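Local coordinates for uncharacterized protein (Parabacteroides merdae, PDB 4R7F) that is of unknown function but contains three immunoglobulin-like beta-sandwich domains, resembles type 9 secretion system plug proteins near its N-terminus, and binds magnesium, at residues D180-N189 against N372-M383. Sequence-based numbering, arbitrary orientation. Where two conformers were deposited one is given.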
loop_
_atom_site.group_PDB
_atom_site.type_symbol
_atom_site.label_atom_id
_atom_site.label_comp_id
_atom_site.label_asym_id
_atom_site.label_seq_id
_atom_site.Cartn_x
_atom_site.Cartn_y
_atom_site.Cartn_z
ATOM N N ASP A 180 2.553 -29.635 -12.115
ATOM C CA ASP A 180 2.409 -29.804 -10.651
ATOM C C ASP A 180 1.953 -28.558 -9.883
ATOM O O ASP A 180 1.695 -28.656 -8.684
ATOM C CB ASP A 180 3.729 -30.237 -10.029
ATOM C CG ASP A 180 4.262 -31.535 -10.596
ATOM O OD1 ASP A 180 3.531 -32.287 -11.294
ATOM O OD2 ASP A 180 5.448 -31.773 -10.329
ATOM N N LEU A 181 1.903 -27.397 -10.536
ATOM C CA LEU A 181 1.390 -26.168 -9.885
ATOM C C LEU A 181 -0.040 -25.911 -10.332
ATOM O O LEU A 181 -0.375 -26.159 -11.483
ATOM C CB LEU A 181 2.240 -24.954 -10.277
ATOM C CG LEU A 181 3.701 -24.982 -9.810
ATOM C CD1 LEU A 181 4.323 -23.635 -10.119
ATOM C CD2 LEU A 181 3.811 -25.316 -8.323
ATOM N N LYS A 182 -0.885 -25.439 -9.419
ATOM C CA LYS A 182 -2.187 -24.909 -9.785
ATOM C C LYS A 182 -2.219 -23.493 -9.210
ATOM O O LYS A 182 -2.013 -23.313 -8.006
ATOM C CB LYS A 182 -3.305 -25.758 -9.174
ATOM C CG LYS A 182 -3.208 -27.228 -9.526
ATOM C CD LYS A 182 -4.420 -27.971 -9.008
ATOM C CE LYS A 182 -4.327 -29.462 -9.285
ATOM N NZ LYS A 182 -4.268 -30.242 -8.032
ATOM N N ILE A 183 -2.539 -22.509 -10.041
ATOM C CA ILE A 183 -2.502 -21.096 -9.660
ATOM C C ILE A 183 -3.907 -20.500 -9.712
ATOM O O ILE A 183 -4.610 -20.657 -10.696
ATOM C CB ILE A 183 -1.653 -20.285 -10.663
ATOM C CG1 ILE A 183 -0.354 -21.040 -11.038
ATOM C CG2 ILE A 183 -1.416 -18.863 -10.140
ATOM C CD1 ILE A 183 0.872 -20.641 -10.291
ATOM N N PHE A 184 -4.293 -19.773 -8.678
ATOM C CA PHE A 184 -5.527 -18.997 -8.704
ATOM C C PHE A 184 -5.199 -17.556 -8.446
ATOM O O PHE A 184 -4.415 -17.249 -7.535
ATOM C CB PHE A 184 -6.512 -19.479 -7.643
ATOM C CG PHE A 184 -7.164 -20.772 -8.009
ATOM C CD1 PHE A 184 -6.467 -21.941 -7.931
ATOM C CD2 PHE A 184 -8.442 -20.792 -8.532
ATOM C CE1 PHE A 184 -7.047 -23.142 -8.310
ATOM C CE2 PHE A 184 -9.037 -21.994 -8.907
ATOM C CZ PHE A 184 -8.330 -23.168 -8.795
ATOM N N VAL A 185 -5.810 -16.686 -9.251
ATOM C CA VAL A 185 -5.672 -15.247 -9.114
ATOM C C VAL A 185 -7.036 -14.595 -8.894
ATOM O O VAL A 185 -7.966 -14.784 -9.662
ATOM C CB VAL A 185 -4.958 -14.673 -10.357
ATOM C CG1 VAL A 185 -4.828 -13.180 -10.244
ATOM C CG2 VAL A 185 -3.577 -15.310 -10.489
ATOM N N TYR A 186 -7.154 -13.812 -7.833
ATOM C CA TYR A 186 -8.431 -13.236 -7.464
ATOM C C TYR A 186 -8.317 -11.741 -7.452
ATOM O O TYR A 186 -7.393 -11.201 -6.847
ATOM C CB TYR A 186 -8.845 -13.714 -6.066
ATOM C CG TYR A 186 -9.010 -15.209 -5.942
ATOM C CD1 TYR A 186 -10.209 -15.822 -6.260
ATOM C CD2 TYR A 186 -7.993 -16.008 -5.479
ATOM C CE1 TYR A 186 -10.389 -17.193 -6.131
ATOM C CE2 TYR A 186 -8.155 -17.386 -5.360
ATOM C CZ TYR A 186 -9.375 -17.973 -5.687
ATOM O OH TYR A 186 -9.564 -19.345 -5.606
ATOM N N GLN A 187 -9.271 -11.080 -8.102
ATOM C CA GLN A 187 -9.367 -9.632 -8.069
ATOM C C GLN A 187 -10.306 -9.242 -6.953
ATOM O O GLN A 187 -11.411 -9.796 -6.855
ATOM C CB GLN A 187 -9.929 -9.110 -9.386
ATOM C CG GLN A 187 -9.992 -7.608 -9.539
ATOM C CD GLN A 187 -10.712 -7.182 -10.823
ATOM O OE1 GLN A 187 -11.693 -7.774 -11.203
ATOM N NE2 GLN A 187 -10.214 -6.138 -11.487
ATOM N N ASP A 188 -9.869 -8.301 -6.111
ATOM C CA ASP A 188 -10.690 -7.764 -5.010
ATOM C C ASP A 188 -11.466 -8.866 -4.259
ATOM O O ASP A 188 -12.652 -8.721 -3.962
ATOM C CB ASP A 188 -11.629 -6.639 -5.497
ATOM C CG ASP A 188 -10.873 -5.491 -6.169
ATOM O OD1 ASP A 188 -9.729 -5.238 -5.771
ATOM O OD2 ASP A 188 -11.399 -4.861 -7.118
ATOM N N ASN A 189 -10.775 -9.971 -3.977
ATOM C CA ASN A 189 -11.349 -11.080 -3.228
ATOM C C ASN A 189 -12.643 -11.685 -3.800
ATOM O O ASN A 189 -13.476 -12.191 -3.051
ATOM C CB ASN A 189 -11.494 -10.647 -1.757
ATOM C CG ASN A 189 -10.153 -10.731 -1.021
ATOM O OD1 ASN A 189 -9.623 -11.817 -0.798
ATOM N ND2 ASN A 189 -9.586 -9.592 -0.704
ATOM N N ASN A 372 -6.944 -1.553 -7.461
ATOM C CA ASN A 372 -7.508 -2.877 -7.148
ATOM C C ASN A 372 -6.437 -3.713 -6.518
ATOM O O ASN A 372 -5.259 -3.378 -6.593
ATOM C CB ASN A 372 -7.986 -3.576 -8.420
ATOM C CG ASN A 372 -9.232 -2.947 -8.989
ATOM O OD1 ASN A 372 -10.250 -2.767 -8.294
ATOM N ND2 ASN A 372 -9.160 -2.585 -10.235
ATOM N N GLU A 373 -6.834 -4.801 -5.886
ATOM C CA GLU A 373 -5.856 -5.752 -5.374
ATOM C C GLU A 373 -6.030 -7.100 -6.058
ATOM O O GLU A 373 -7.121 -7.430 -6.490
ATOM C CB GLU A 373 -5.990 -5.911 -3.871
ATOM C CG GLU A 373 -7.255 -6.609 -3.411
ATOM C CD GLU A 373 -7.452 -6.455 -1.927
ATOM O OE1 GLU A 373 -7.703 -5.315 -1.478
ATOM O OE2 GLU A 373 -7.337 -7.458 -1.220
ATOM N N TYR A 374 -4.950 -7.865 -6.139
ATOM C CA TYR A 374 -4.960 -9.165 -6.771
ATOM C C TYR A 374 -4.189 -10.109 -5.900
ATOM O O TYR A 374 -3.049 -9.838 -5.582
ATOM C CB TYR A 374 -4.282 -9.104 -8.134
ATOM C CG TYR A 374 -4.995 -8.188 -9.058
ATOM C CD1 TYR A 374 -4.735 -6.832 -9.060
ATOM C CD2 TYR A 374 -5.982 -8.652 -9.890
ATOM C CE1 TYR A 374 -5.417 -5.969 -9.912
ATOM C CE2 TYR A 374 -6.650 -7.793 -10.759
ATOM C CZ TYR A 374 -6.388 -6.457 -10.759
ATOM O OH TYR A 374 -7.134 -5.600 -11.591
ATOM N N SER A 375 -4.813 -11.208 -5.521
ATOM C CA SER A 375 -4.142 -12.215 -4.712
ATOM C C SER A 375 -3.817 -13.436 -5.600
ATOM O O SER A 375 -4.680 -13.949 -6.302
ATOM C CB SER A 375 -5.018 -12.618 -3.534
ATOM O OG SER A 375 -5.493 -11.517 -2.770
ATOM N N ILE A 376 -2.566 -13.866 -5.556
ATOM C CA ILE A 376 -2.014 -14.945 -6.366
ATOM C C ILE A 376 -1.682 -16.076 -5.412
ATOM O O ILE A 376 -0.888 -15.907 -4.493
ATOM C CB ILE A 376 -0.750 -14.486 -7.064
ATOM C CG1 ILE A 376 -1.078 -13.273 -7.937
ATOM C CG2 ILE A 376 -0.144 -15.602 -7.919
ATOM C CD1 ILE A 376 0.145 -12.487 -8.310
ATOM N N TYR A 377 -2.382 -17.187 -5.585
ATOM C CA TYR A 377 -2.253 -18.373 -4.757
ATOM C C TYR A 377 -1.602 -19.443 -5.606
ATOM O O TYR A 377 -2.102 -19.762 -6.688
ATOM C CB TYR A 377 -3.642 -18.901 -4.354
ATOM C CG TYR A 377 -4.400 -18.075 -3.332
ATOM C CD1 TYR A 377 -4.968 -16.860 -3.660
ATOM C CD2 TYR A 377 -4.547 -18.522 -2.052
ATOM C CE1 TYR A 377 -5.667 -16.107 -2.713
ATOM C CE2 TYR A 377 -5.243 -17.806 -1.114
ATOM C CZ TYR A 377 -5.807 -16.598 -1.448
ATOM O OH TYR A 377 -6.493 -15.905 -0.483
ATOM N N VAL A 378 -0.529 -20.021 -5.085
ATOM C CA VAL A 378 0.235 -21.015 -5.768
ATOM C C VAL A 378 0.138 -22.325 -4.984
ATOM O O VAL A 378 0.672 -22.418 -3.911
ATOM C CB VAL A 378 1.708 -20.581 -5.859
ATOM C CG1 VAL A 378 2.536 -21.679 -6.516
ATOM C CG2 VAL A 378 1.841 -19.272 -6.626
ATOM N N TYR A 379 -0.530 -23.317 -5.562
ATOM C CA TYR A 379 -0.741 -24.617 -4.977
ATOM C C TYR A 379 0.150 -25.644 -5.672
ATOM O O TYR A 379 0.447 -25.521 -6.864
ATOM C CB TYR A 379 -2.196 -25.042 -5.164
ATOM C CG TYR A 379 -3.168 -24.163 -4.469
ATOM C CD1 TYR A 379 -3.535 -24.400 -3.164
ATOM C CD2 TYR A 379 -3.687 -23.060 -5.091
ATOM C CE1 TYR A 379 -4.447 -23.584 -2.516
ATOM C CE2 TYR A 379 -4.562 -22.222 -4.444
ATOM C CZ TYR A 379 -4.958 -22.490 -3.169
ATOM O OH TYR A 379 -5.830 -21.617 -2.527
ATOM N N TYR A 380 0.575 -26.665 -4.931
ATOM C CA TYR A 380 1.609 -27.567 -5.438
ATOM C C TYR A 380 1.142 -28.964 -5.230
ATOM O O TYR A 380 0.790 -29.327 -4.095
ATOM C CB TYR A 380 2.918 -27.382 -4.671
ATOM C CG TYR A 380 4.000 -28.440 -4.893
ATOM C CD1 TYR A 380 4.521 -28.670 -6.162
ATOM C CD2 TYR A 380 4.603 -29.103 -3.825
ATOM C CE1 TYR A 380 5.566 -29.573 -6.374
ATOM C CE2 TYR A 380 5.649 -30.028 -4.023
ATOM C CZ TYR A 380 6.116 -30.262 -5.308
ATOM O OH TYR A 380 7.131 -31.156 -5.577
ATOM N N ARG A 381 1.139 -29.741 -6.319
ATOM C CA ARG A 381 0.797 -31.158 -6.239
ATOM C C ARG A 381 1.519 -32.069 -7.209
ATOM O O ARG A 381 1.068 -32.297 -8.336
ATOM C CB ARG A 381 -0.677 -31.349 -6.393
ATOM C CG ARG A 381 -1.066 -32.744 -5.989
ATOM C CD ARG A 381 -2.509 -32.786 -5.670
ATOM N NE ARG A 381 -2.949 -34.150 -5.602
ATOM C CZ ARG A 381 -4.224 -34.491 -5.495
ATOM N NH1 ARG A 381 -5.172 -33.557 -5.408
ATOM N NH2 ARG A 381 -4.540 -35.769 -5.454
ATOM N N PRO A 382 2.641 -32.624 -6.760
ATOM C CA PRO A 382 3.413 -33.542 -7.615
ATOM C C PRO A 382 2.715 -34.899 -7.715
ATOM O O PRO A 382 1.844 -35.175 -6.898
ATOM C CB PRO A 382 4.737 -33.674 -6.856
ATOM C CG PRO A 382 4.344 -33.555 -5.408
ATOM C CD PRO A 382 3.137 -32.605 -5.372
HETATM N N MSE A 383 3.076 -35.710 -8.713
HETATM C CA MSE A 383 2.418 -37.014 -8.899
HETATM C C MSE A 383 2.512 -37.809 -7.612
HETATM O O MSE A 383 3.495 -37.766 -6.877
HETATM C CB MSE A 383 2.912 -37.772 -10.146
HETATM C CG MSE A 383 1.944 -37.618 -11.337
HETATM SE SE MSE A 383 0.199 -38.497 -11.004
HETATM C CE MSE A 383 0.801 -40.309 -10.497
HETATM O O HOH W 1 5.686 -34.916 -10.279
HETATM O O HOH W 2 -7.893 -10.387 -4.009
HETATM O O HOH W 3 -7.927 -21.090 -4.713
HETATM O O HOH W 4 -7.309 -13.253 -1.336
#
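Tyr186 O is gripped twice: by Ser375 N at 2.9 Å and by a water at 3.0 Å that also accepts from Asn189 N. Beyond it, Asp188 leaves the strand yet holds Glu373 by both backbone polar atoms, its N donating to Glu373 O while its OD1 receives Glu373 N at 2.9 Å. Gln187, with CG anti to the backbone N (chi1 -176°), runs extended alongside the Tyr374 ring, CG lying 3.6 Å from CE2; its OE1 is held by Asn193, and its NE2 gives a bent bond to Tyr374 OH (3.1 Å), a hydroxyl also bonded to Gln161. A phenylalanine in place of Tyr374 would probably keep the ring packing but leave Gln161 and Gln187 NE2 each without this partner. On the other face, Tyr186 turns its edge to the face of Tyr377 in an offset T-shaped stack, planes at 88°, and a water joins its OH to that of Tyr379, which also bonds Asn115. On the face of Gln187 and Tyr374, Leu181, Ile183 and Val185, beside Ile376 and Val378, pack on strands 160-168 and 207-219. Two antiparallel strands far apart in sequence thus join 389-397 in a three-stranded sheet, consistent with an immunoglobulin-like beta-sandwich.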